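Local atomic coordinates of putative Nitroreductase (Anabaena variabilis ATCC 29413, PDB entry 3EO7), a protein that binds flavin mononucleotide and probably works as an oxidoreductase of the FMN-dependent nitroreductase family. Residues L456-G461 and V501-T505; F375-L379 and A444-Y448; S8-H14 and D450-R454. All coordinates share one frame; numbering follows the deposited sequence.

How the contacts relate
Contacts 1 and 3 draw on one long helix, 452-473, while contact 2 uses helix 441-448, which comes just before it in the chain. Contact 1 is the most central, wholly buried and largely apolar, and its strand reaches the flavin. Contact 3 is also buried but farther from the chain's centre; there the N-terminal helix 9-16 is held by a carboxylate and a group of aromatic rings. Contact 2, at the partly exposed margin, mixes a carboxylate, a tyrosine hydroxyl and a water with leucine packing. The three adjoin: Asp459 binds the backbone of 375-376, Leu379 meets both Leu456 and Val452, and Ile445 touches Ser8.

Contact 1. Residues L456-G461 and V501-T505; sequences LHMDAG and VIYIT. With FMN (flavin mononucleotide), chain B.
Ile502 lays its CG2 methyl over one face of the His457 ring, and this CH-pi contact is the tight part of the packing between helix 456-461 and strand 501-505. Ile502 CG2 lies 3.5 Å from the centroid of the His457 ring, 15° off its normal. Because CG1 stands beside the backbone N (chi1 -59°), CG2 is turned anti to it and reaches both the imidazole and Ala460, whose CB is 4.0 Å from Ile502 CG2. A beta-branched residue suits this place: the other branch still brings CD1 up to His457 CE1. Alanine suits the helix side, since its small CB also accepts the CB of Tyr503.

The polar side is less direct: no hydrogen bond joins the segments, and one water in the imidazole plane meets His457 NE2 at 2.8 Å and donates to Ile502 O at 2.7 Å, while His457 ND1 binds Tyr453 O. Tyr503, a residue of the FMN pocket, brings the edge of its ring, at CD2, to 3.7 Å from Ala460 O; on the far side of the ring from CD2, Tyr503 CE1 comes to 3.7 Å from the flavin methyl C7M.

The backbones of Ile502 and Tyr503 both pair with His437 of strand 433-439, a classic beta bulge that lets two successive side chains point to helix 452-473. Helix 181-202 packs alongside, with Arg183 and Cys186 against His457 and His191 bonded to Tyr503 OH.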
loop_
_atom_site.group_PDB
_atom_site.type_symbol
_atom_site.label_atom_id
_atom_site.label_comp_id
_atom_site.label_asym_id
_atom_site.label_seq_id
_atom_site.Cartn_x
_atom_site.Cartn_y
_atom_site.Cartn_z
ATOM N N LEU A 456 5.342 1.958 -7.815
ATOM C CA LEU A 456 5.013 3.321 -7.395
ATOM C C LEU A 456 3.738 3.366 -6.551
ATOM O O LEU A 456 3.685 4.043 -5.499
ATOM C CB LEU A 456 4.817 4.239 -8.622
ATOM C CG LEU A 456 6.025 4.537 -9.486
ATOM C CD1 LEU A 456 5.670 5.272 -10.795
ATOM C CD2 LEU A 456 7.082 5.311 -8.635
ATOM N N HIS A 457 2.702 2.691 -7.038
ATOM C CA HIS A 457 1.393 2.720 -6.402
ATOM C C HIS A 457 1.442 1.938 -5.091
ATOM O O HIS A 457 0.895 2.395 -4.091
ATOM C CB HIS A 457 0.310 2.229 -7.377
ATOM C CG HIS A 457 -0.063 3.254 -8.395
ATOM N ND1 HIS A 457 0.695 3.495 -9.529
ATOM C CD2 HIS A 457 -1.091 4.132 -8.437
ATOM C CE1 HIS A 457 0.130 4.462 -10.229
ATOM N NE2 HIS A 457 -0.941 4.881 -9.584
HETATM N N MSE A 458 2.153 0.799 -5.077
HETATM C CA MSE A 458 2.294 0.061 -3.814
HETATM C C MSE A 458 3.072 0.899 -2.785
HETATM O O MSE A 458 2.700 0.957 -1.610
HETATM C CB MSE A 458 2.924 -1.301 -4.020
HETATM C CG MSE A 458 1.933 -2.277 -4.651
HETATM SE SE MSE A 458 2.631 -4.093 -4.752
HETATM C CE MSE A 458 3.873 -3.906 -6.189
ATOM N N ASP A 459 4.141 1.565 -3.202
ATOM C CA ASP A 459 4.892 2.405 -2.264
ATOM C C ASP A 459 4.045 3.561 -1.718
ATOM O O ASP A 459 4.116 3.856 -0.525
ATOM C CB ASP A 459 6.171 2.943 -2.895
ATOM C CG ASP A 459 7.300 1.912 -2.934
ATOM O OD1 ASP A 459 7.202 0.839 -2.256
ATOM O OD2 ASP A 459 8.301 2.199 -3.675
ATOM N N ALA A 460 3.257 4.214 -2.579
ATOM C CA ALA A 460 2.381 5.295 -2.151
ATOM C C ALA A 460 1.343 4.815 -1.151
ATOM O O ALA A 460 1.074 5.490 -0.135
ATOM C CB ALA A 460 1.715 5.973 -3.361
ATOM N N GLY A 461 0.766 3.641 -1.396
ATOM C CA GLY A 461 -0.184 3.059 -0.440
ATOM C C GLY A 461 0.466 2.708 0.887
ATOM O O GLY A 461 -0.145 2.847 1.941
ATOM N N VAL A 501 0.705 12.876 -10.439
ATOM C CA VAL A 501 0.110 12.570 -9.146
ATOM C C VAL A 501 -0.349 11.109 -9.157
ATOM O O VAL A 501 -1.067 10.683 -10.087
ATOM C CB VAL A 501 -1.077 13.499 -8.813
ATOM C CG1 VAL A 501 -1.790 13.028 -7.560
ATOM C CG2 VAL A 501 -0.606 14.967 -8.677
ATOM N N ILE A 502 0.107 10.362 -8.152
ATOM C CA ILE A 502 -0.194 8.936 -7.959
ATOM C C ILE A 502 -1.272 8.713 -6.897
ATOM O O ILE A 502 -2.108 7.843 -7.030
ATOM C CB ILE A 502 1.117 8.193 -7.488
ATOM C CG1 ILE A 502 2.225 8.365 -8.528
ATOM C CG2 ILE A 502 0.875 6.724 -7.192
ATOM C CD1 ILE A 502 1.782 7.934 -9.882
ATOM N N TYR A 503 -1.238 9.494 -5.817
ATOM C CA TYR A 503 -2.164 9.264 -4.719
ATOM C C TYR A 503 -2.330 10.532 -3.915
ATOM O O TYR A 503 -1.447 11.387 -3.926
ATOM C CB TYR A 503 -1.618 8.120 -3.850
ATOM C CG TYR A 503 -2.521 7.527 -2.792
ATOM C CD1 TYR A 503 -3.890 7.367 -3.006
ATOM C CD2 TYR A 503 -1.984 7.060 -1.598
ATOM C CE1 TYR A 503 -4.715 6.821 -2.048
ATOM C CE2 TYR A 503 -2.793 6.475 -0.619
ATOM C CZ TYR A 503 -4.150 6.336 -0.860
ATOM O OH TYR A 503 -4.974 5.780 0.035
ATOM N N ILE A 504 -3.473 10.618 -3.235
ATOM C CA ILE A 504 -3.842 11.727 -2.374
ATOM C C ILE A 504 -4.278 11.174 -1.020
ATOM O O ILE A 504 -5.002 10.184 -0.942
ATOM C CB ILE A 504 -5.019 12.529 -2.979
ATOM C CG1 ILE A 504 -4.588 13.114 -4.316
ATOM C CG2 ILE A 504 -5.591 13.554 -1.992
ATOM C CD1 ILE A 504 -5.729 13.848 -5.074
ATOM N N THR A 505 -3.813 11.822 0.035
ATOM C CA THR A 505 -4.228 11.496 1.401
ATOM C C THR A 505 -4.670 12.799 2.092
ATOM O O THR A 505 -3.876 13.721 2.231
ATOM C CB THR A 505 -3.136 10.813 2.223
ATOM O OG1 THR A 505 -2.712 9.602 1.600
ATOM C CG2 THR A 505 -3.632 10.536 3.696
HETATM N N1 FMN B . -12.726 7.198 0.652
HETATM C C2 FMN B . -13.449 8.256 0.127
HETATM O O2 FMN B . -14.393 8.741 0.740
HETATM N N3 FMN B . -13.188 8.804 -1.101
HETATM C C4 FMN B . -12.213 8.314 -1.917
HETATM O O4 FMN B . -11.902 8.966 -2.931
HETATM C C4A FMN B . -11.456 7.252 -1.427
HETATM N N5 FMN B . -10.487 6.675 -2.225
HETATM C C5A FMN B . -9.662 5.661 -1.694
HETATM C C6 FMN B . -8.601 5.134 -2.421
HETATM C C7 FMN B . -7.799 4.116 -1.907
HETATM C C7M FMN B . -6.562 3.641 -2.684
HETATM C C8 FMN B . -8.052 3.610 -0.638
HETATM C C8M FMN B . -7.106 2.647 0.050
HETATM C C9 FMN B . -9.116 4.129 0.122
HETATM C C9A FMN B . -9.918 5.155 -0.407
HETATM N N10 FMN B . -10.976 5.667 0.334
HETATM C C10 FMN B . -11.722 6.705 -0.155
HETATM C "C1'" FMN B . -11.448 4.998 1.609
HETATM C "C2'" FMN B . -12.240 3.729 1.366
HETATM O "O2'" FMN B . -13.595 4.067 0.997
HETATM C "C3'" FMN B . -12.200 2.865 2.625
HETATM O "O3'" FMN B . -10.869 2.389 2.849
HETATM C "C4'" FMN B . -13.206 1.699 2.616
HETATM O "O4'" FMN B . -14.573 2.194 2.549
HETATM C "C5'" FMN B . -13.021 0.838 3.851
HETATM O "O5'" FMN B . -13.188 1.570 5.035
HETATM P P FMN B . -12.048 1.678 6.127
HETATM O O1P FMN B . -10.866 2.405 5.495
HETATM O O2P FMN B . -12.678 2.480 7.260
HETATM O O3P FMN B . -11.653 0.306 6.589
HETATM O O HOH W 1 -3.044 6.773 -9.374
#

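Contact 2. Residues F375-L379 and A444-Y448; sequences FDLNL and AIAQY
Leu379 and Ala444 bring the two backbones nearest, with 6.2 Å between their CA atoms, where the 3-10 segment 377-379 faces the end of helix 441-448. An Asx turn opens that 3-10 segment: Asp376 OD1 accepts the backbone N-H of Asn378 at 3.0 Å. Aspartate suits the position because its two oxygens can serve two tasks. With CG anti to the backbone N (chi1 -166°), the carboxylate also reaches the helix, and Tyr448 OH donates to Asp376 OD2 at 3.1 Å. The hydroxyl comes from above the carboxylate plane, 41° out of it, whereas OD2 lies in the plane of the tyrosine ring at its edge; the two flat groups stand 88° apart.

Beside this polar bond Leu379 fills the apolar part. Its CD1 lies 3.9 Å from Tyr448 CD2 and also meets the CB of Ala444, a residue small enough to admit the leucine. Leu379 CD2 packs against the Gln447 amide, nearest NE2, which is itself bonded to Ser443 O. Away from the flavin, the contact fastens the loop leading into strand 381-390 to the C-terminal end of helix 441-448. A water donates to Asp376 OD2 at 2.6 Å and to Gln447 OE1 at 2.8 Å.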
loop_
_atom_site.group_PDB
_atom_site.type_symbol
_atom_site.label_atom_id
_atom_site.label_comp_id
_atom_site.label_asym_id
_atom_site.label_seq_id
_atom_site.Cartn_x
_atom_site.Cartn_y
_atom_site.Cartn_z
ATOM N N PHE A 375 9.688 -0.554 -2.458
ATOM C CA PHE A 375 10.231 -0.916 -3.766
ATOM C C PHE A 375 11.276 0.110 -4.156
ATOM O O PHE A 375 12.458 -0.237 -4.357
ATOM C CB PHE A 375 9.111 -1.079 -4.800
ATOM C CG PHE A 375 8.181 -2.183 -4.464
ATOM C CD1 PHE A 375 8.608 -3.499 -4.560
ATOM C CD2 PHE A 375 6.882 -1.937 -4.050
ATOM C CE1 PHE A 375 7.770 -4.538 -4.225
ATOM C CE2 PHE A 375 6.048 -2.971 -3.703
ATOM C CZ PHE A 375 6.481 -4.277 -3.814
ATOM N N ASP A 376 10.887 1.385 -4.236
ATOM C CA ASP A 376 11.865 2.446 -4.446
ATOM C C ASP A 376 11.300 3.816 -4.146
ATOM O O ASP A 376 10.726 4.464 -5.018
ATOM C CB ASP A 376 12.459 2.407 -5.868
ATOM C CG ASP A 376 13.705 3.283 -5.997
ATOM O OD1 ASP A 376 13.966 4.069 -5.081
ATOM O OD2 ASP A 376 14.415 3.171 -7.005
ATOM N N LEU A 377 11.464 4.264 -2.913
ATOM C CA LEU A 377 10.989 5.601 -2.507
ATOM C C LEU A 377 11.680 6.749 -3.189
ATOM O O LEU A 377 11.145 7.871 -3.250
ATOM C CB LEU A 377 11.045 5.760 -1.005
ATOM C CG LEU A 377 9.962 5.063 -0.206
ATOM C CD1 LEU A 377 10.061 5.510 1.244
ATOM C CD2 LEU A 377 8.578 5.382 -0.775
ATOM N N ASN A 378 12.854 6.488 -3.766
ATOM C CA ASN A 378 13.519 7.534 -4.507
ATOM C C ASN A 378 12.716 8.026 -5.711
ATOM O O ASN A 378 13.016 9.077 -6.241
ATOM C CB ASN A 378 14.885 7.099 -4.961
ATOM C CG ASN A 378 15.834 6.894 -3.800
ATOM O OD1 ASN A 378 15.884 7.708 -2.862
ATOM N ND2 ASN A 378 16.591 5.807 -3.854
ATOM N N LEU A 379 11.698 7.264 -6.127
ATOM C CA LEU A 379 10.892 7.604 -7.270
ATOM C C LEU A 379 9.647 8.445 -6.913
ATOM O O LEU A 379 8.920 8.864 -7.804
ATOM C CB LEU A 379 10.446 6.331 -7.977
ATOM C CG LEU A 379 11.550 5.352 -8.397
ATOM C CD1 LEU A 379 10.941 4.133 -9.086
ATOM C CD2 LEU A 379 12.559 6.056 -9.307
ATOM N N ALA A 444 10.961 7.001 -13.853
ATOM C CA ALA A 444 10.725 5.746 -13.144
ATOM C C ALA A 444 10.808 4.547 -14.102
ATOM O O ALA A 444 11.373 3.497 -13.775
ATOM C CB ALA A 444 9.316 5.800 -12.461
ATOM N N ILE A 445 10.192 4.690 -15.271
ATOM C CA ILE A 445 10.176 3.618 -16.299
ATOM C C ILE A 445 11.589 3.369 -16.809
ATOM O O ILE A 445 11.991 2.220 -17.032
ATOM C CB ILE A 445 9.203 3.954 -17.448
ATOM C CG1 ILE A 445 7.763 3.922 -16.919
ATOM C CG2 ILE A 445 9.375 2.960 -18.613
ATOM C CD1 ILE A 445 6.769 4.647 -17.824
ATOM N N ALA A 446 12.370 4.442 -16.902
ATOM C CA ALA A 446 13.757 4.328 -17.362
ATOM C C ALA A 446 14.559 3.428 -16.437
ATOM O O ALA A 446 15.479 2.727 -16.880
ATOM C CB ALA A 446 14.429 5.729 -17.487
ATOM N N GLN A 447 14.181 3.403 -15.170
ATOM C CA GLN A 447 14.867 2.584 -14.199
ATOM C C GLN A 447 14.325 1.167 -14.017
ATOM O O GLN A 447 15.103 0.230 -13.910
ATOM C CB GLN A 447 14.888 3.306 -12.860
ATOM C CG GLN A 447 15.688 4.606 -12.930
ATOM C CD GLN A 447 15.468 5.424 -11.701
ATOM O OE1 GLN A 447 15.810 4.994 -10.586
ATOM N NE2 GLN A 447 14.851 6.608 -11.877
ATOM N N TYR A 448 13.002 0.991 -14.010
ATOM C CA TYR A 448 12.415 -0.316 -13.706
ATOM C C TYR A 448 11.452 -0.854 -14.765
ATOM O O TYR A 448 10.768 -1.854 -14.545
ATOM C CB TYR A 448 11.683 -0.270 -12.392
ATOM C CG TYR A 448 12.594 -0.173 -11.194
ATOM C CD1 TYR A 448 13.232 -1.291 -10.682
ATOM C CD2 TYR A 448 12.813 1.060 -10.596
ATOM C CE1 TYR A 448 14.076 -1.189 -9.556
ATOM C CE2 TYR A 448 13.643 1.177 -9.478
ATOM C CZ TYR A 448 14.256 0.060 -8.966
ATOM O OH TYR A 448 15.066 0.231 -7.860
HETATM O O HOH W 2 15.970 5.088 -7.834
#

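Contact 3. Residues S8-H14 and D450-R454; sequences SIAQHYH and DRVYR
Asp450 OD1 is gripped by two donors from the start of helix 9-16: Ser8 OG at 2.6 Å and Ala10 N at 2.9 Å. The serine hydroxyl approaches along the syn lone pair, while the Ala10 N-H comes from above the carboxylate plane, 54° out of it. Ser8 sits at the N-cap position but makes no capping bond, its hydroxyl being swung to Asp450 (chi1 68°). An acidic residue suits this site, since the first-turn N-H groups of a helix lack acceptors within it and the positive end of the helix dipole would favour a carboxylate. Asp450 OD2 accepts from Glu259 N, and the Ile9 side chain runs at about a right angle to that of Asp450 and sets its CG2 methyl 3.4 Å from Asp450 CG. Replacing Asp450 by an alanine would probably deprive Ser8 OG and Ala10 N of their shared acceptor.

Tyr453 reaches across from helix 452-473. Its OH lies in the plane of the His14 ring and shares a nearly straight hydrogen bond of 2.7 Å with His14 ND1. The edge of Tyr13 turns toward the face of Tyr453 in an offset edge-to-face pair, centroids 5.1 Å apart and planes at 77°, and Tyr13 OH binds Asp179 O. Small Ala10, its CB beside Tyr453 CB, lets the backbones approach. These contacts join a buried aromatic cluster of Tyr13, His14 and Tyr453 to a helix N-terminus bound by a carboxylate from a distant part of the chain.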
loop_
_atom_site.group_PDB
_atom_site.type_symbol
_atom_site.label_atom_id
_atom_site.label_comp_id
_atom_site.label_asym_id
_atom_site.label_seq_id
_atom_site.Cartn_x
_atom_site.Cartn_y
_atom_site.Cartn_z
ATOM N N SER A 8 5.656 4.559 -23.390
ATOM C CA SER A 8 5.626 3.129 -23.149
ATOM C C SER A 8 4.227 2.818 -22.594
ATOM O O SER A 8 3.447 3.731 -22.264
ATOM C CB SER A 8 6.734 2.688 -22.189
ATOM O OG SER A 8 6.484 3.205 -20.909
ATOM N N ILE A 9 3.940 1.528 -22.440
ATOM C CA ILE A 9 2.604 1.091 -22.047
ATOM C C ILE A 9 2.178 1.628 -20.679
ATOM O O ILE A 9 1.016 1.945 -20.505
ATOM C CB ILE A 9 2.436 -0.470 -22.183
ATOM C CG1 ILE A 9 0.960 -0.899 -21.966
ATOM C CG2 ILE A 9 3.400 -1.184 -21.248
ATOM C CD1 ILE A 9 -0.060 -0.334 -22.967
ATOM N N ALA A 10 3.094 1.781 -19.719
ATOM C CA ALA A 10 2.712 2.354 -18.410
ATOM C C ALA A 10 2.243 3.822 -18.532
ATOM O O ALA A 10 1.292 4.239 -17.861
ATOM C CB ALA A 10 3.848 2.229 -17.421
ATOM N N GLN A 11 2.920 4.601 -19.380
ATOM C CA GLN A 11 2.493 5.985 -19.647
ATOM C C GLN A 11 1.122 6.029 -20.322
ATOM O O GLN A 11 0.253 6.827 -19.941
ATOM C CB GLN A 11 3.530 6.720 -20.486
ATOM C CG GLN A 11 4.846 6.926 -19.760
ATOM C CD GLN A 11 5.890 7.469 -20.681
ATOM O OE1 GLN A 11 6.380 6.781 -21.585
ATOM N NE2 GLN A 11 6.243 8.721 -20.465
ATOM N N HIS A 12 0.892 5.122 -21.269
ATOM C CA HIS A 12 -0.386 5.039 -21.983
ATOM C C HIS A 12 -1.503 4.656 -21.004
ATOM O O HIS A 12 -2.578 5.274 -20.998
ATOM C CB HIS A 12 -0.259 4.017 -23.121
ATOM C CG HIS A 12 -1.497 3.839 -23.945
ATOM N ND1 HIS A 12 -1.978 4.835 -24.776
ATOM C CD2 HIS A 12 -2.304 2.764 -24.130
ATOM C CE1 HIS A 12 -3.057 4.391 -25.399
ATOM N NE2 HIS A 12 -3.262 3.136 -25.044
ATOM N N TYR A 13 -1.243 3.621 -20.218
ATOM C CA TYR A 13 -2.166 3.172 -19.168
ATOM C C TYR A 13 -2.534 4.380 -18.266
ATOM O O TYR A 13 -3.703 4.659 -17.989
ATOM C CB TYR A 13 -1.565 1.997 -18.319
ATOM C CG TYR A 13 -2.494 1.725 -17.168
ATOM C CD1 TYR A 13 -3.586 0.893 -17.317
ATOM C CD2 TYR A 13 -2.355 2.407 -15.988
ATOM C CE1 TYR A 13 -4.525 0.743 -16.313
ATOM C CE2 TYR A 13 -3.292 2.279 -14.957
ATOM C CZ TYR A 13 -4.383 1.444 -15.118
ATOM O OH TYR A 13 -5.329 1.355 -14.092
ATOM N N HIS A 14 -1.522 5.093 -17.807
ATOM C CA HIS A 14 -1.757 6.228 -16.920
ATOM C C HIS A 14 -2.647 7.278 -17.583
ATOM O O HIS A 14 -3.644 7.704 -17.028
ATOM C CB HIS A 14 -0.454 6.861 -16.481
ATOM C CG HIS A 14 -0.627 7.754 -15.297
ATOM N ND1 HIS A 14 -0.937 7.256 -14.053
ATOM C CD2 HIS A 14 -0.593 9.101 -15.179
ATOM C CE1 HIS A 14 -1.056 8.269 -13.209
ATOM N NE2 HIS A 14 -0.844 9.396 -13.862
ATOM N N ASP A 450 8.113 -0.796 -17.392
ATOM C CA ASP A 450 6.702 -0.516 -17.164
ATOM C C ASP A 450 6.171 -1.049 -15.851
ATOM O O ASP A 450 5.232 -0.503 -15.313
ATOM C CB ASP A 450 5.857 -0.997 -18.333
ATOM C CG ASP A 450 6.169 -0.228 -19.591
ATOM O OD1 ASP A 450 5.858 0.984 -19.609
ATOM O OD2 ASP A 450 6.715 -0.854 -20.528
ATOM N N ARG A 451 6.779 -2.125 -15.361
ATOM C CA ARG A 451 6.410 -2.707 -14.052
ATOM C C ARG A 451 6.577 -1.717 -12.904
ATOM O O ARG A 451 6.001 -1.898 -11.845
ATOM C CB ARG A 451 7.236 -3.966 -13.815
ATOM C CG ARG A 451 6.931 -4.758 -12.525
ATOM C CD ARG A 451 8.002 -5.823 -12.374
ATOM N NE ARG A 451 7.804 -6.838 -11.307
ATOM C CZ ARG A 451 7.184 -8.014 -11.512
ATOM N NH1 ARG A 451 6.637 -8.300 -12.695
ATOM N NH2 ARG A 451 7.118 -8.901 -10.541
ATOM N N VAL A 452 7.359 -0.651 -13.103
ATOM C CA VAL A 452 7.533 0.357 -12.058
ATOM C C VAL A 452 6.179 0.933 -11.632
ATOM O O VAL A 452 6.017 1.356 -10.485
ATOM C CB VAL A 452 8.471 1.529 -12.482
ATOM C CG1 VAL A 452 7.751 2.526 -13.440
ATOM C CG2 VAL A 452 9.045 2.247 -11.191
ATOM N N TYR A 453 5.190 0.898 -12.529
ATOM C CA TYR A 453 3.869 1.408 -12.212
ATOM C C TYR A 453 3.308 0.721 -10.975
ATOM O O TYR A 453 2.685 1.381 -10.115
ATOM C CB TYR A 453 2.928 1.229 -13.411
ATOM C CG TYR A 453 1.736 2.165 -13.379
ATOM C CD1 TYR A 453 1.824 3.442 -13.888
ATOM C CD2 TYR A 453 0.531 1.752 -12.850
ATOM C CE1 TYR A 453 0.731 4.316 -13.889
ATOM C CE2 TYR A 453 -0.570 2.582 -12.872
ATOM C CZ TYR A 453 -0.447 3.884 -13.372
ATOM O OH TYR A 453 -1.537 4.693 -13.378
ATOM N N ARG A 454 3.476 -0.607 -10.900
ATOM C CA ARG A 454 3.053 -1.361 -9.721
ATOM C C ARG A 454 3.780 -0.854 -8.465
ATOM O O ARG A 454 3.185 -0.613 -7.441
ATOM C CB ARG A 454 3.439 -2.836 -9.858
ATOM C CG ARG A 454 2.873 -3.543 -11.030
ATOM C CD ARG A 454 3.259 -5.030 -10.877
ATOM N NE ARG A 454 2.985 -5.767 -12.081
ATOM C CZ ARG A 454 3.211 -7.080 -12.229
ATOM N NH1 ARG A 454 3.715 -7.786 -11.223
ATOM N NH2 ARG A 454 2.919 -7.662 -13.374
#